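Local coordinates for zinc-finger (Saccharomonospora viridis, PDB 3RMQ), which is of unknown function but binds a zinc ion and is probably a small zinc-finger protein, at residues A[89-94]-A[103-108]; A[65-70]-A[75-80]. The protein carries 1 engineered substitution. One frame throughout, in Å; residues are numbered along the deposited sequence.

Contact 1. Residues A[89-94]-A[103-108]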
# COMPACT_ATOMS: atom_id res chain seq x y z
N ALA A 89 2.88 -0.03 13.30
CA ALA A 89 2.83 1.14 12.46
C ALA A 89 1.95 0.86 11.25
O ALA A 89 1.13 1.69 10.87
CB ALA A 89 4.26 1.54 11.99
N LEU A 90 2.12 -0.31 10.63
CA LEU A 90 1.34 -0.63 9.42
C LEU A 90 -0.11 -0.90 9.72
O LEU A 90 -0.98 -0.48 8.99
CB LEU A 90 1.91 -1.86 8.71
CG LEU A 90 3.27 -1.53 8.10
CD1 LEU A 90 3.98 -2.79 7.70
CD2 LEU A 90 3.01 -0.66 6.87
N ILE A 91 -0.38 -1.64 10.79
CA ILE A 91 -1.75 -1.99 11.16
C ILE A 91 -2.51 -0.73 11.50
O ILE A 91 -3.65 -0.56 11.08
CB ILE A 91 -1.79 -3.00 12.34
CG1 ILE A 91 -1.05 -4.29 11.94
CG2 ILE A 91 -3.24 -3.29 12.75
CD1 ILE A 91 -0.81 -5.29 13.14
N THR A 92 -1.92 0.16 12.28
CA THR A 92 -2.68 1.33 12.68
C THR A 92 -2.83 2.26 11.46
O THR A 92 -3.85 2.94 11.31
CB THR A 92 -2.09 2.03 13.92
OG1 THR A 92 -0.78 2.51 13.63
CG2 THR A 92 -2.04 1.05 15.10
N ARG A 93 -1.86 2.24 10.55
CA ARG A 93 -2.01 2.99 9.30
C ARG A 93 -3.17 2.41 8.43
O ARG A 93 -3.96 3.15 7.86
CB ARG A 93 -0.68 2.99 8.53
CG ARG A 93 -0.69 3.82 7.26
CD ARG A 93 0.77 3.87 6.63
NE ARG A 93 1.73 4.43 7.59
CZ ARG A 93 2.97 3.96 7.81
NH1 ARG A 93 3.43 2.92 7.14
NH2 ARG A 93 3.76 4.54 8.72
N LEU A 94 -3.28 1.07 8.35
CA LEU A 94 -4.39 0.46 7.58
C LEU A 94 -5.74 0.81 8.22
O LEU A 94 -6.74 1.00 7.52
CB LEU A 94 -4.27 -1.06 7.52
CG LEU A 94 -5.35 -1.82 6.73
CD1 LEU A 94 -5.35 -1.38 5.29
CD2 LEU A 94 -5.10 -3.32 6.80
N GLY A 103 -10.44 -3.88 15.63
CA GLY A 103 -10.36 -5.31 15.81
C GLY A 103 -10.62 -6.04 14.50
O GLY A 103 -10.03 -7.09 14.24
N GLU A 104 -11.51 -5.49 13.68
CA GLU A 104 -11.80 -6.09 12.39
C GLU A 104 -10.59 -5.94 11.49
O GLU A 104 -10.25 -6.88 10.74
CB GLU A 104 -13.06 -5.48 11.78
CG GLU A 104 -14.32 -5.90 12.53
CD GLU A 104 -15.60 -5.34 11.93
OE1 GLU A 104 -15.63 -4.14 11.58
OE2 GLU A 104 -16.58 -6.10 11.80
N VAL A 105 -9.90 -4.81 11.58
CA VAL A 105 -8.66 -4.65 10.79
C VAL A 105 -7.62 -5.67 11.23
O VAL A 105 -6.99 -6.34 10.40
CB VAL A 105 -8.08 -3.23 10.90
CG1 VAL A 105 -6.68 -3.18 10.31
CG2 VAL A 105 -9.01 -2.25 10.20
N VAL A 106 -7.42 -5.83 12.53
CA VAL A 106 -6.41 -6.75 13.01
C VAL A 106 -6.72 -8.19 12.57
O VAL A 106 -5.84 -8.89 12.09
CB VAL A 106 -6.23 -6.66 14.52
CG1 VAL A 106 -5.21 -7.70 15.00
CG2 VAL A 106 -5.75 -5.26 14.91
N GLU A 107 -7.98 -8.61 12.69
CA GLU A 107 -8.38 -9.94 12.24
C GLU A 107 -8.14 -10.14 10.74
O GLU A 107 -7.62 -11.18 10.30
CB GLU A 107 -9.83 -10.21 12.63
CG GLU A 107 -9.94 -10.36 14.14
CD GLU A 107 -11.36 -10.55 14.66
OE1 GLU A 107 -12.30 -10.66 13.84
OE2 GLU A 107 -11.52 -10.59 15.91
N LEU A 108 -8.47 -9.11 9.96
CA LEU A 108 -8.26 -9.13 8.51
C LEU A 108 -6.79 -9.43 8.16
O LEU A 108 -6.51 -10.26 7.28
CB LEU A 108 -8.69 -7.76 7.95
CG LEU A 108 -8.60 -7.45 6.46
CD1 LEU A 108 -9.50 -6.27 6.12
CD2 LEU A 108 -7.17 -7.15 6.05

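Contact 2. Residues A[65-70]-A[75-80]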
# COMPACT_ATOMS: atom_id res chain seq x y z
N ALA A 65 -5.49 -1.65 0.66
CA ALA A 65 -6.34 -0.50 0.28
C ALA A 65 -6.81 -0.61 -1.18
O ALA A 65 -7.98 -0.36 -1.49
CB ALA A 65 -5.63 0.79 0.51
N LEU A 66 -5.90 -1.00 -2.07
CA LEU A 66 -6.24 -1.21 -3.49
C LEU A 66 -7.29 -2.33 -3.67
O LEU A 66 -8.33 -2.13 -4.35
CB LEU A 66 -4.97 -1.56 -4.28
CG LEU A 66 -5.19 -1.81 -5.78
CD1 LEU A 66 -5.93 -0.62 -6.46
CD2 LEU A 66 -3.83 -2.07 -6.50
N ALA A 67 -7.07 -3.49 -3.05
CA ALA A 67 -8.09 -4.55 -3.12
C ALA A 67 -9.46 -4.03 -2.65
O ALA A 67 -10.48 -4.30 -3.25
CB ALA A 67 -7.70 -5.76 -2.26
N LYS A 68 -9.46 -3.30 -1.55
CA LYS A 68 -10.72 -2.80 -1.02
C LYS A 68 -11.38 -1.82 -2.02
O LYS A 68 -12.60 -1.93 -2.29
CB LYS A 68 -10.49 -2.11 0.32
CG LYS A 68 -11.77 -1.58 0.99
CD LYS A 68 -12.65 -2.69 1.52
CE LYS A 68 -13.92 -2.08 2.13
NZ LYS A 68 -14.82 -3.08 2.74
N ALA A 69 -10.56 -0.90 -2.57
CA ALA A 69 -11.02 0.11 -3.50
C ALA A 69 -11.61 -0.57 -4.71
O ALA A 69 -12.51 -0.03 -5.34
CB ALA A 69 -9.87 1.03 -3.96
N LEU A 70 -11.06 -1.73 -5.06
CA LEU A 70 -11.51 -2.44 -6.26
C LEU A 70 -12.74 -3.29 -5.98
O LEU A 70 -13.28 -3.92 -6.89
CB LEU A 70 -10.39 -3.30 -6.83
CG LEU A 70 -9.22 -2.49 -7.41
CD1 LEU A 70 -8.16 -3.41 -7.96
CD2 LEU A 70 -9.70 -1.58 -8.54
N ARG A 75 -13.36 -11.45 2.88
CA ARG A 75 -12.65 -12.72 3.00
C ARG A 75 -11.49 -12.84 2.01
O ARG A 75 -10.45 -13.37 2.37
CB ARG A 75 -13.58 -13.93 2.88
CG ARG A 75 -14.72 -13.73 1.92
CD ARG A 75 -15.98 -13.45 2.71
NE ARG A 75 -16.61 -12.18 2.35
CZ ARG A 75 -16.83 -11.18 3.20
NH1 ARG A 75 -16.47 -11.27 4.48
NH2 ARG A 75 -17.41 -10.07 2.77
N GLU A 76 -11.64 -12.33 0.79
CA GLU A 76 -10.53 -12.38 -0.17
C GLU A 76 -9.44 -11.37 0.13
O GLU A 76 -8.29 -11.59 -0.20
CB GLU A 76 -11.02 -12.08 -1.58
CG GLU A 76 -12.06 -13.03 -2.06
CD GLU A 76 -12.45 -12.72 -3.48
OE1 GLU A 76 -12.16 -11.59 -3.95
OE2 GLU A 76 -13.03 -13.60 -4.13
N ILE A 77 -9.81 -10.23 0.70
CA ILE A 77 -8.81 -9.27 1.14
C ILE A 77 -7.99 -9.93 2.28
O ILE A 77 -6.78 -9.78 2.37
CB ILE A 77 -9.45 -7.93 1.59
CG1 ILE A 77 -10.18 -7.27 0.42
CG2 ILE A 77 -8.40 -6.99 2.10
CD1 ILE A 77 -10.93 -5.99 0.81
N SER A 78 -8.67 -10.69 3.13
CA SER A 78 -8.00 -11.31 4.25
C SER A 78 -6.93 -12.28 3.77
O SER A 78 -5.81 -12.24 4.28
CB SER A 78 -9.00 -12.01 5.16
OG SER A 78 -8.32 -12.48 6.28
N ASP A 79 -7.27 -13.12 2.78
CA ASP A 79 -6.30 -14.06 2.19
C ASP A 79 -5.06 -13.35 1.66
O ASP A 79 -3.95 -13.83 1.81
CB ASP A 79 -6.94 -14.83 1.03
CG ASP A 79 -7.91 -15.87 1.51
OD1 ASP A 79 -7.87 -16.20 2.73
OD2 ASP A 79 -8.71 -16.37 0.67
N LEU A 80 -5.28 -12.21 1.03
CA LEU A 80 -4.22 -11.38 0.48
C LEU A 80 -3.27 -10.89 1.59
O LEU A 80 -2.04 -10.94 1.47
CB LEU A 80 -4.90 -10.18 -0.19
CG LEU A 80 -4.07 -9.13 -0.88
CD1 LEU A 80 -3.25 -9.82 -1.99
CD2 LEU A 80 -4.97 -8.01 -1.47

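Contact 1. Residues A[89-94]-A[103-108]
I91 and L94 meet V105, V106 and L108 through aliphatic branches, with no ring or other flat side chain between them. A flat group nearby is the R93 guanidinium, which belongs to the same helix as I91 and L94 but takes no part in the packing. A89 O stands over the centre of one of its faces, 4.2 Å above the plane. R93 NE also makes a long, weak ion pair with E38 OE2.

V105 sits between the two residues of the other helix. Its CG1 lies 3.9 Å from L94 CD2. The same methyl packs on I91 CG2 and lies 4.1 Å from I91 O, so it also rests against backbone. V105 CG1 is anti to its backbone N (chi1 169°), and this branch is the one that reaches L94. L94 CG also lies opposite the backbone N (chi1 -179°), within 4.1 Å of V105 CG1, and the chi2 rotation turns CD2 to the same methyl. I91 uses its CG2 branch against V106 CG2, at 3.9 Å.

Two consecutive helices, 88-97 and 102-109, joined by a short loop, pack at a steep angle. The axes of the two short segments come within 9.8 Å of each other, with N-to-C directions 125° apart. They are closer to antiparallel than to parallel, but strongly inclined.

L108 adds a looser contact, its CD2 lying 4.4 Å from L94 CD2. Four of the five touching residues are buried. W86 packs on both I91 and L94, and F102 also touches I91. L94 touches I64 of the zinc-bearing helix 60-69, yet its side chain stays about 9 Å from the zinc ion. L108 packs on the engineered M74 and on A81, both from helix 74-81.

Contact 2. Residues A[65-70]-A[75-80]
A67 presents its CB to two side chains of the facing helix, I77 and L80. The tighter approach is to L80, with A67 CB 3.6 Å from L80 CD2. I77 CG1 lies 4.0 Å from the same A67 CB. The end of I77 passes on to K68, where its CD1 is 3.7 Å from K68 CA and 3.8 Å from K68 CD. I77 therefore meets the lysine at its backbone carbon and along the aliphatic part of its chain. K68 is exposed, so this side of the contact lies at the solvent edge. A bend at chi2 of K68 (72°) brings CD to I77 CD1, where the two chains cross at a slant. I77 is itself extended at chi2 (176°), which pushes CD1 out past A67 to reach the lysine.

The small A67 side chain lies where the backbones come closest. A67 CA and I77 CA are 6.4 Å apart. The segment axes approach to 10.0 Å, with N-to-C directions 161° apart, so this is a nearly antiparallel helical hairpin. W72, in the connecting loop, packs on A67, I77 and L80. I64, one turn earlier on the first helix, touches both I77 and L80, and T63 also touches L80.

Helix 60-69 starts next to the zinc ligand C59 and carries the ligand C62. L66 packs on Y7 and W9 of strand 7-12, A69 on Y7, and A65 on L35, in the loop next to the zinc ligand C36. Helix 74-81 thus joins helix 60-69 on its A67 side, while strand 7-12 reaches that helix through L66 and A69.

In the fold
The chain begins with strands 7-12 and 15-20, and the zinc site draws its ligands from H17, C36, C59 and C62. Helix 60-69 carries C62 and leads into contact 2, which closes the short loop to helix 74-81. A further loop leads to helix 88-97. Contact 1 then closes the turn between that helix and helix 102-109. The two contacts follow each other in series and neither nest nor cross. They still touch in space, with centres 13 Å apart. S78 OG is probably hydrogen-bonded to L108 O, and L108 CD2 packs on I77 CG2. Helix 102-109 thus packs on helix 74-81, which contact 2 in turn ties to helix 60-69.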